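PDB 2OQM: DUF1993 domain-containing protein from Shewanella denitrificans, which is of unknown function but belongs to the DinB family of helical-bundle proteins, and forms a two-chain assembly in the crystal. Local coordinates for residues D99-L104 against R108-S113; I134-W139 against I151-P156. One frame throughout, in Å; residues are numbered along the deposited sequence.

Interaction 1. Residues D99-L104 against R108-S113; sequences DSETTL and RQRIAS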
ATOM      1  N   ASP A  99     -14.715  -2.301  18.272  1.00 46.89           N
ATOM      2  CA  ASP A  99     -14.512  -0.972  17.675  1.00 43.32           C
ATOM      3  C   ASP A  99     -15.047   0.180  18.511  1.00 41.57           C
ATOM      4  O   ASP A  99     -15.518   1.183  17.991  1.00 39.88           O
ATOM      5  CB  ASP A  99     -15.085  -0.910  16.270  1.00 43.60           C
ATOM      6  CG  ASP A  99     -14.222  -1.659  15.255  1.00 46.79           C
ATOM      7  OD1 ASP A  99     -13.011  -1.868  15.511  1.00 46.02           O
ATOM      8  OD2 ASP A  99     -14.749  -2.011  14.188  1.00 51.47           O
ATOM      9  N   SER A 100     -14.921   0.043  19.818  1.00 41.74           N
ATOM     10  CA  SER A 100     -15.432   1.042  20.750  1.00 41.86           C
ATOM     11  C   SER A 100     -14.451   2.180  21.057  1.00 39.37           C
ATOM     12  O   SER A 100     -14.780   3.075  21.841  1.00 39.62           O
ATOM     13  CB  SER A 100     -15.764   0.333  22.067  1.00 42.62           C
ATOM     14  OG  SER A 100     -14.588  -0.319  22.573  1.00 50.24           O
ATOM     15  N   GLU A 101     -13.238   2.129  20.490  1.00 35.16           N
ATOM     16  CA  GLU A 101     -12.176   3.057  20.875  1.00 33.91           C
ATOM     17  C   GLU A 101     -12.529   4.491  20.525  1.00 35.09           C
ATOM     18  O   GLU A 101     -13.034   4.769  19.432  1.00 36.16           O
ATOM     19  CB  GLU A 101     -10.865   2.725  20.153  1.00 32.10           C
ATOM     20  CG  GLU A 101     -10.213   1.410  20.531  1.00 34.79           C
ATOM     21  CD  GLU A 101     -10.623   0.214  19.699  1.00 36.91           C
ATOM     22  OE1 GLU A 101     -11.542   0.330  18.884  1.00 30.52           O
ATOM     23  OE2 GLU A 101     -10.043  -0.876  19.907  1.00 32.16           O
ATOM     24  N   THR A 102     -12.251   5.403  21.441  1.00 33.97           N
ATOM     25  CA  THR A 102     -12.457   6.822  21.186  1.00 35.96           C
ATOM     26  C   THR A 102     -11.225   7.661  21.486  1.00 35.61           C
ATOM     27  O   THR A 102     -11.190   8.844  21.152  1.00 36.99           O
ATOM     28  CB  THR A 102     -13.667   7.365  22.000  1.00 35.86           C
ATOM     29  OG1 THR A 102     -13.472   7.136  23.399  1.00 37.18           O
ATOM     30  CG2 THR A 102     -14.948   6.668  21.591  1.00 35.82           C
ATOM     31  N   THR A 103     -10.209   7.060  22.106  1.00 32.47           N
ATOM     32  CA  THR A 103      -9.053   7.800  22.550  1.00 28.68           C
ATOM     33  C   THR A 103      -7.781   7.230  21.974  1.00 28.52           C
ATOM     34  O   THR A 103      -7.749   6.090  21.491  1.00 28.80           O
ATOM     35  CB  THR A 103      -8.938   7.791  24.057  1.00 30.20           C
ATOM     36  OG1 THR A 103      -8.534   6.477  24.506  1.00 28.92           O
ATOM     37  CG2 THR A 103     -10.285   8.235  24.702  1.00 33.71           C
ATOM     38  N   LEU A 104      -6.737   8.050  21.979  1.00 27.46           N
ATOM     39  CA  LEU A 104      -5.428   7.609  21.481  1.00 28.72           C
ATOM     40  C   LEU A 104      -4.937   6.402  22.304  1.00 26.98           C
ATOM     41  O   LEU A 104      -4.421   5.454  21.744  1.00 24.85           O
ATOM     42  CB  LEU A 104      -4.390   8.761  21.458  1.00 26.94           C
ATOM     43  CG  LEU A 104      -3.009   8.415  20.852  1.00 29.39           C
ATOM     44  CD1 LEU A 104      -3.121   7.691  19.548  1.00 29.91           C
ATOM     45  CD2 LEU A 104      -2.153   9.655  20.665  1.00 30.53           C
ATOM     46  N   ARG A 108      -3.772   2.855  20.762  1.00 26.35           N
ATOM     47  CA  ARG A 108      -2.451   2.252  21.001  1.00 27.86           C
ATOM     48  C   ARG A 108      -2.586   0.834  21.551  1.00 27.37           C
ATOM     49  O   ARG A 108      -1.807  -0.047  21.183  1.00 24.36           O
ATOM     50  CB  ARG A 108      -1.649   3.048  22.001  1.00 27.30           C
ATOM     51  CG  ARG A 108      -1.434   4.458  21.605  1.00 29.73           C
ATOM     52  CD  ARG A 108      -0.081   4.694  21.071  1.00 40.13           C
ATOM     53  NE  ARG A 108       0.391   6.067  21.315  1.00 38.49           N
ATOM     54  CZ  ARG A 108       1.281   6.664  20.541  1.00 36.58           C
ATOM     55  NH1 ARG A 108       1.788   6.047  19.477  1.00 36.49           N
ATOM     56  NH2 ARG A 108       1.638   7.894  20.815  1.00 36.45           N
ATOM     57  N   GLN A 109      -3.591   0.610  22.391  1.00 27.02           N
ATOM     58  CA  GLN A 109      -3.878  -0.753  22.878  1.00 29.44           C
ATOM     59  C   GLN A 109      -4.295  -1.692  21.743  1.00 27.66           C
ATOM     60  O   GLN A 109      -3.849  -2.818  21.692  1.00 25.50           O
ATOM     61  CB  GLN A 109      -4.945  -0.736  23.949  1.00 29.51           C
ATOM     62  CG  GLN A 109      -5.296  -2.145  24.490  1.00 37.81           C
ATOM     63  CD  GLN A 109      -4.111  -2.851  25.127  1.00 39.34           C
ATOM     64  OE1 GLN A 109      -3.705  -3.944  24.696  1.00 47.64           O
ATOM     65  NE2 GLN A 109      -3.537  -2.225  26.148  1.00 31.52           N
ATOM     66  N   ARG A 110      -5.112  -1.198  20.825  1.00 28.07           N
ATOM     67  CA  ARG A 110      -5.582  -1.994  19.671  1.00 27.14           C
ATOM     68  C   ARG A 110      -4.400  -2.445  18.819  1.00 27.05           C
ATOM     69  O   ARG A 110      -4.283  -3.636  18.474  1.00 26.19           O
ATOM     70  CB  ARG A 110      -6.566  -1.175  18.857  1.00 28.00           C
ATOM     71  CG  ARG A 110      -7.111  -1.824  17.575  1.00 32.68           C
ATOM     72  CD  ARG A 110      -8.052  -2.894  17.852  1.00 40.51           C
ATOM     73  NE  ARG A 110      -8.833  -3.260  16.666  1.00 37.67           N
ATOM     74  CZ  ARG A 110     -10.049  -2.789  16.368  1.00 33.31           C
ATOM     75  NH1 ARG A 110     -10.652  -1.873  17.112  1.00 31.82           N
ATOM     76  NH2 ARG A 110     -10.671  -3.261  15.319  1.00 34.18           N
ATOM     77  N   ILE A 111      -3.499  -1.503  18.526  1.00 27.12           N
ATOM     78  CA  ILE A 111      -2.273  -1.835  17.781  1.00 25.32           C
ATOM     79  C   ILE A 111      -1.448  -2.849  18.516  1.00 24.07           C
ATOM     80  O   ILE A 111      -1.024  -3.810  17.947  1.00 24.74           O
ATOM     81  CB  ILE A 111      -1.418  -0.556  17.477  1.00 26.78           C
ATOM     82  CG1 ILE A 111      -2.195   0.383  16.557  1.00 27.70           C
ATOM     83  CG2 ILE A 111      -0.074  -0.907  16.864  1.00 24.70           C
ATOM     84  CD1 ILE A 111      -1.492   1.737  16.275  1.00 26.64           C
ATOM     85  N   ALA A 112      -1.263  -2.646  19.826  1.00 23.17           N
ATOM     86  CA  ALA A 112      -0.456  -3.544  20.624  1.00 24.33           C
ATOM     87  C   ALA A 112      -1.005  -4.983  20.597  1.00 25.38           C
ATOM     88  O   ALA A 112      -0.246  -5.945  20.547  1.00 24.22           O
ATOM     89  CB  ALA A 112      -0.396  -3.023  22.064  1.00 21.12           C
ATOM     90  N   SER A 113      -2.325  -5.113  20.659  1.00 27.36           N
ATOM     91  CA  SER A 113      -2.994  -6.412  20.666  0.50 27.06           C
ATOM     92  C   SER A 113      -2.764  -7.127  19.333  1.00 26.59           C
ATOM     93  O   SER A 113      -2.464  -8.329  19.271  1.00 25.85           O
ATOM     94  CB  SER A 113      -4.487  -6.202  20.853  0.50 27.43           C
ATOM     95  OG  SER A 113      -5.206  -7.414  20.690  0.50 37.46           O
TER
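Leu104 O accepts a hydrogen bond from Arg108 N at 2.9 Å, an ordinary first-turn helical link, and from there the loop 99-104 runs back beside the helix until the CA atoms of Glu101 and Arg110 lie 8.4 Å apart. Charge fills this gap. Arg110 starts with CG anti to its own N (chi1 177°) and bends at chi2 (72°), which carries its guanidinium over to the loop. There Arg110 NH2 and NH1 both grip one oxygen, Asp99 OD1, at 2.7 and 2.9 Å; the two flat groups are nearly coplanar. NH1 is shared with Glu101, whose carboxylate is turned by 33° and accepts through OE2 (3.0 Å from Arg110 NH1), while its OE1 also takes Gln74 NE2. Replacing Arg110 by an alanine removes the guanidinium, and the carboxylates of Asp99 and Glu101 would probably be left close together without their shared cation, the loop less firmly tied to the helix. Farther along, Leu104 lies against the Arg108 side chain, CG 4.2 Å from NE, with CD1 over one guanidinium face. Thr103 is the N-cap of helix 104-119, so the network ties the loop to the very helix it leads into. Helix 13-50 flanks it with Phe40, while its Glu44 and Asp41 form salt bridges to Arg108; helix 69-87 borders the network through Gln74, Cys77 and Asp78, the last a further salt-bridge partner of Arg110.

Interaction 2. Residues I134-W139 against I151-P156; sequences ISQPRW and IEHAIP. With EDO (1,2-ethanediol), chain S; EDO (1,2-ethanediol), chain F.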
ATOM      1  N   ILE A 134     -10.208 -18.423   0.092  1.00 29.51           N
ATOM      2  CA  ILE A 134     -10.734 -17.345   0.929  1.00 29.74           C
ATOM      3  C   ILE A 134     -12.018 -16.831   0.275  1.00 30.79           C
ATOM      4  O   ILE A 134     -12.004 -16.378  -0.884  1.00 28.90           O
ATOM      5  CB  ILE A 134      -9.722 -16.178   1.049  1.00 32.24           C
ATOM      6  CG1 ILE A 134      -8.335 -16.672   1.511  1.00 35.80           C
ATOM      7  CG2 ILE A 134     -10.250 -15.047   1.987  1.00 32.35           C
ATOM      8  CD1 ILE A 134      -8.244 -16.984   2.892  1.00 33.55           C
ATOM      9  N   SER A 135     -13.101 -16.857   1.026  1.00 33.47           N
ATOM     10  CA  SER A 135     -14.372 -16.330   0.550  1.00 37.66           C
ATOM     11  C   SER A 135     -15.001 -15.518   1.662  1.00 39.54           C
ATOM     12  O   SER A 135     -15.398 -16.068   2.669  1.00 40.64           O
ATOM     13  CB  SER A 135     -15.302 -17.450   0.126  1.00 37.68           C
ATOM     14  OG  SER A 135     -16.494 -16.942  -0.465  1.00 39.21           O
ATOM     15  N   GLN A 136     -15.091 -14.210   1.480  1.00 41.09           N
ATOM     16  CA  GLN A 136     -15.731 -13.342   2.477  1.00 44.71           C
ATOM     17  C   GLN A 136     -17.253 -13.428   2.390  1.00 44.96           C
ATOM     18  O   GLN A 136     -17.813 -13.847   1.387  1.00 39.54           O
ATOM     19  CB  GLN A 136     -15.220 -11.904   2.349  1.00 44.65           C
ATOM     20  CG  GLN A 136     -13.674 -11.804   2.522  1.00 46.54           C
ATOM     21  CD  GLN A 136     -13.093 -10.382   2.508  1.00 48.76           C
ATOM     22  OE1 GLN A 136     -13.761  -9.404   2.176  1.00 55.25           O
ATOM     23  NE2 GLN A 136     -11.827 -10.281   2.849  1.00 52.24           N
ATOM     24  N   PRO A 137     -17.941 -13.034   3.464  1.00 49.93           N
ATOM     25  CA  PRO A 137     -19.416 -13.207   3.506  1.00 49.79           C
ATOM     26  C   PRO A 137     -20.193 -12.541   2.373  1.00 48.23           C
ATOM     27  O   PRO A 137     -21.258 -13.010   2.030  1.00 47.61           O
ATOM     28  CB  PRO A 137     -19.817 -12.554   4.845  1.00 51.68           C
ATOM     29  CG  PRO A 137     -18.557 -12.595   5.686  1.00 51.93           C
ATOM     30  CD  PRO A 137     -17.415 -12.422   4.705  1.00 50.72           C
ATOM     31  N   ARG A 138     -19.664 -11.473   1.795  1.00 46.52           N
ATOM     32  CA  ARG A 138     -20.366 -10.770   0.725  1.00 45.99           C
ATOM     33  C   ARG A 138     -19.970 -11.187  -0.698  1.00 43.06           C
ATOM     34  O   ARG A 138     -20.332 -10.520  -1.639  1.00 37.91           O
ATOM     35  CB  ARG A 138     -20.114  -9.279   0.887  1.00 47.91           C
ATOM     36  CG  ARG A 138     -20.929  -8.653   2.017  1.00 57.72           C
ATOM     37  CD  ARG A 138     -20.344  -7.314   2.444  1.00 70.94           C
ATOM     38  NE  ARG A 138     -21.138  -6.631   3.468  1.00 76.85           N
ATOM     39  CZ  ARG A 138     -21.288  -7.042   4.730  1.00 85.88           C
ATOM     40  NH1 ARG A 138     -20.726  -8.170   5.180  1.00 87.22           N
ATOM     41  NH2 ARG A 138     -22.024  -6.316   5.560  1.00 89.55           N
ATOM     42  N   TRP A 139     -19.223 -12.272  -0.849  1.00 39.89           N
ATOM     43  CA  TRP A 139     -18.745 -12.713  -2.158  1.00 38.99           C
ATOM     44  C   TRP A 139     -19.559 -13.827  -2.784  1.00 38.81           C
ATOM     45  O   TRP A 139     -19.148 -14.372  -3.807  1.00 35.84           O
ATOM     46  CB  TRP A 139     -17.293 -13.190  -2.053  1.00 39.71           C
ATOM     47  CG  TRP A 139     -16.307 -12.124  -1.719  1.00 38.67           C
ATOM     48  CD1 TRP A 139     -16.558 -10.784  -1.518  1.00 40.12           C
ATOM     49  CD2 TRP A 139     -14.910 -12.294  -1.576  1.00 34.24           C
ATOM     50  NE1 TRP A 139     -15.397 -10.121  -1.249  1.00 40.79           N
ATOM     51  CE2 TRP A 139     -14.364 -11.022  -1.261  1.00 41.23           C
ATOM     52  CE3 TRP A 139     -14.054 -13.403  -1.641  1.00 37.11           C
ATOM     53  CZ2 TRP A 139     -13.005 -10.836  -1.023  1.00 36.76           C
ATOM     54  CZ3 TRP A 139     -12.705 -13.221  -1.414  1.00 38.24           C
ATOM     55  CH2 TRP A 139     -12.188 -11.936  -1.101  1.00 39.01           C
ATOM     56  N   ILE A 151      -1.994 -10.573  -2.198  1.00 24.02           N
ATOM     57  CA  ILE A 151      -1.406  -9.649  -3.159  1.00 25.57           C
ATOM     58  C   ILE A 151      -2.378  -8.568  -3.603  1.00 24.83           C
ATOM     59  O   ILE A 151      -1.993  -7.385  -3.707  1.00 25.55           O
ATOM     60  CB  ILE A 151      -0.838 -10.417  -4.342  1.00 24.88           C
ATOM     61  CG1 ILE A 151       0.342 -11.289  -3.858  1.00 30.01           C
ATOM     62  CG2 ILE A 151      -0.438  -9.460  -5.483  1.00 28.35           C
ATOM     63  CD1 ILE A 151       1.155 -11.989  -5.031  1.00 27.53           C
ATOM     64  N   GLU A 152      -3.626  -8.981  -3.849  1.00 25.65           N
ATOM     65  CA  GLU A 152      -4.606  -8.129  -4.504  1.00 25.28           C
ATOM     66  C   GLU A 152      -5.579  -7.489  -3.545  1.00 24.62           C
ATOM     67  O   GLU A 152      -6.234  -6.525  -3.930  1.00 25.49           O
ATOM     68  CB  GLU A 152      -5.359  -8.893  -5.637  1.00 27.02           C
ATOM     69  CG  GLU A 152      -4.378  -9.491  -6.673  1.00 27.00           C
ATOM     70  CD  GLU A 152      -5.065 -10.012  -7.938  1.00 31.27           C
ATOM     71  OE1 GLU A 152      -5.963  -9.338  -8.459  1.00 28.89           O
ATOM     72  OE2 GLU A 152      -4.684 -11.104  -8.367  1.00 32.39           O
ATOM     73  N   HIS A 153      -5.688  -8.020  -2.332  1.00 23.85           N
ATOM     74  CA  HIS A 153      -6.701  -7.564  -1.397  1.00 25.24           C
ATOM     75  C   HIS A 153      -6.099  -7.033  -0.066  1.00 25.64           C
ATOM     76  O   HIS A 153      -6.086  -5.798   0.166  1.00 24.60           O
ATOM     77  CB  HIS A 153      -7.720  -8.667  -1.128  1.00 27.81           C
ATOM     78  CG  HIS A 153      -9.040  -8.167  -0.607  1.00 27.09           C
ATOM     79  ND1 HIS A 153      -9.279  -7.913   0.736  1.00 32.02           N
ATOM     80  CD2 HIS A 153     -10.200  -7.882  -1.247  1.00 31.03           C
ATOM     81  CE1 HIS A 153     -10.514  -7.466   0.882  1.00 34.66           C
ATOM     82  NE2 HIS A 153     -11.094  -7.440  -0.304  1.00 38.16           N
ATOM     83  N   ALA A 154      -5.542  -7.946   0.740  1.00 24.82           N
ATOM     84  CA  ALA A 154      -5.005  -7.622   2.046  1.00 26.38           C
ATOM     85  C   ALA A 154      -3.868  -6.610   1.981  1.00 21.11           C
ATOM     86  O   ALA A 154      -3.872  -5.621   2.720  1.00 22.93           O
ATOM     87  CB  ALA A 154      -4.544  -8.902   2.830  1.00 23.00           C
ATOM     88  N   ILE A 155      -2.875  -6.817   1.124  1.00 26.68           N
ATOM     89  CA  ILE A 155      -1.770  -5.874   1.091  1.00 24.09           C
ATOM     90  C   ILE A 155      -2.209  -4.457   0.658  1.00 23.65           C
ATOM     91  O   ILE A 155      -1.931  -3.467   1.322  1.00 24.15           O
ATOM     92  CB  ILE A 155      -0.550  -6.406   0.270  1.00 23.35           C
ATOM     93  CG1 ILE A 155       0.104  -7.603   1.015  1.00 27.10           C
ATOM     94  CG2 ILE A 155       0.468  -5.310   0.107  1.00 26.29           C
ATOM     95  CD1 ILE A 155       1.112  -8.477   0.191  1.00 25.23           C
ATOM     96  N   PRO A 156      -2.896  -4.333  -0.485  1.00 26.68           N
ATOM     97  CA  PRO A 156      -3.368  -2.968  -0.854  1.00 23.73           C
ATOM     98  C   PRO A 156      -4.188  -2.298   0.188  1.00 25.35           C
ATOM     99  O   PRO A 156      -4.057  -1.106   0.369  1.00 24.40           O
ATOM    100  CB  PRO A 156      -4.205  -3.209  -2.109  1.00 24.21           C
ATOM    101  CG  PRO A 156      -3.574  -4.474  -2.719  1.00 26.35           C
ATOM    102  CD  PRO A 156      -3.131  -5.326  -1.551  1.00 28.20           C
TER
HETATM  103  C1  EDO S 175       1.429  -6.288  -3.205  1.00 34.36           C
HETATM  104  O1  EDO S 175       0.063  -5.863  -3.332  1.00 26.03           O
HETATM  105  C2  EDO S 175       2.290  -6.291  -4.429  1.00 30.14           C
HETATM  106  O2  EDO S 175       2.477  -5.013  -4.984  1.00 32.56           O
HETATM  107  C1  EDO F 175      -1.076 -12.539  -8.180  1.00 53.30           C
HETATM  108  O1  EDO F 175      -2.346 -12.240  -7.588  1.00 44.15           O
HETATM  109  C2  EDO F 175      -0.807 -11.633  -9.378  1.00 54.21           C
HETATM  110  O2  EDO F 175      -0.251 -10.367  -8.964  1.00 45.37           O
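His153 reaches from its helix into the loop 134-139 and meets two side chains there, Trp139 and Gln136. The tight part is aromatic. Trp139 directs the edge of its six-membered ring at the face of the imidazole, a T-shaped pair with centroids 5.7 Å apart and planes at 70°; CZ2 makes the nearest approach, 4.0 Å from His153 NE2. The bond from CA to CB of His153 already points toward the loop, and a chi1 of -159°, which sets CG opposite the backbone N, carries the ring on to these two partners. Gln136, on an extended chain, comes from the loop to meet His153 from the opposite direction, its amide almost perpendicular to the imidazole and NE2 3.7 Å from His153 CE1, a van der Waals contact. Its CB also sits 3.8 Å above the centre of the Trp139 ring, so that the type I turn from Gln136 to Trp139 folds onto itself as it packs.

The loose side is the turn's outer corner, where Pro137 and Arg138 are exposed and Arg138 is poorly ordered. Across the helix, 1,2-ethanediol molecules, probably from the crystallisation liquor, mark the subunit interface: O1 of the chain S molecule donates to Ile151 O (2.6 Å) and O1 of the chain F molecule to Glu152 OE2 (2.7 Å). Glu152 also forms a salt bridge to Lys31 of the second subunit, and Tyr187 of that subunit meets the Trp139 ring. The whole is a hairpin loop, between strands 133-134 and 144-145, laid on a helix with a pi-type turn at 151-154 and a proline kink at Pro156.

In the fold
Interactions 1 and 2 follow one another along the chain, with centres 24 Å apart and nearest atoms about 12 Å apart, and they illustrate two ways of fastening a loop to a helix. Interaction 1 is a surface contact that ties a loop to the start of the helix it leads into, using charge. Interaction 2 is partly buried, buries less area between its segments, and joins a hairpin loop to helix 146-172 by aromatic packing without a hydrogen bond. Helices 13-50 and 69-87 border both. The second subunit touches interaction 2 alone, where aromatic and charged groups serve the interface, whereas the ion pairs of interaction 1 stay within one chain.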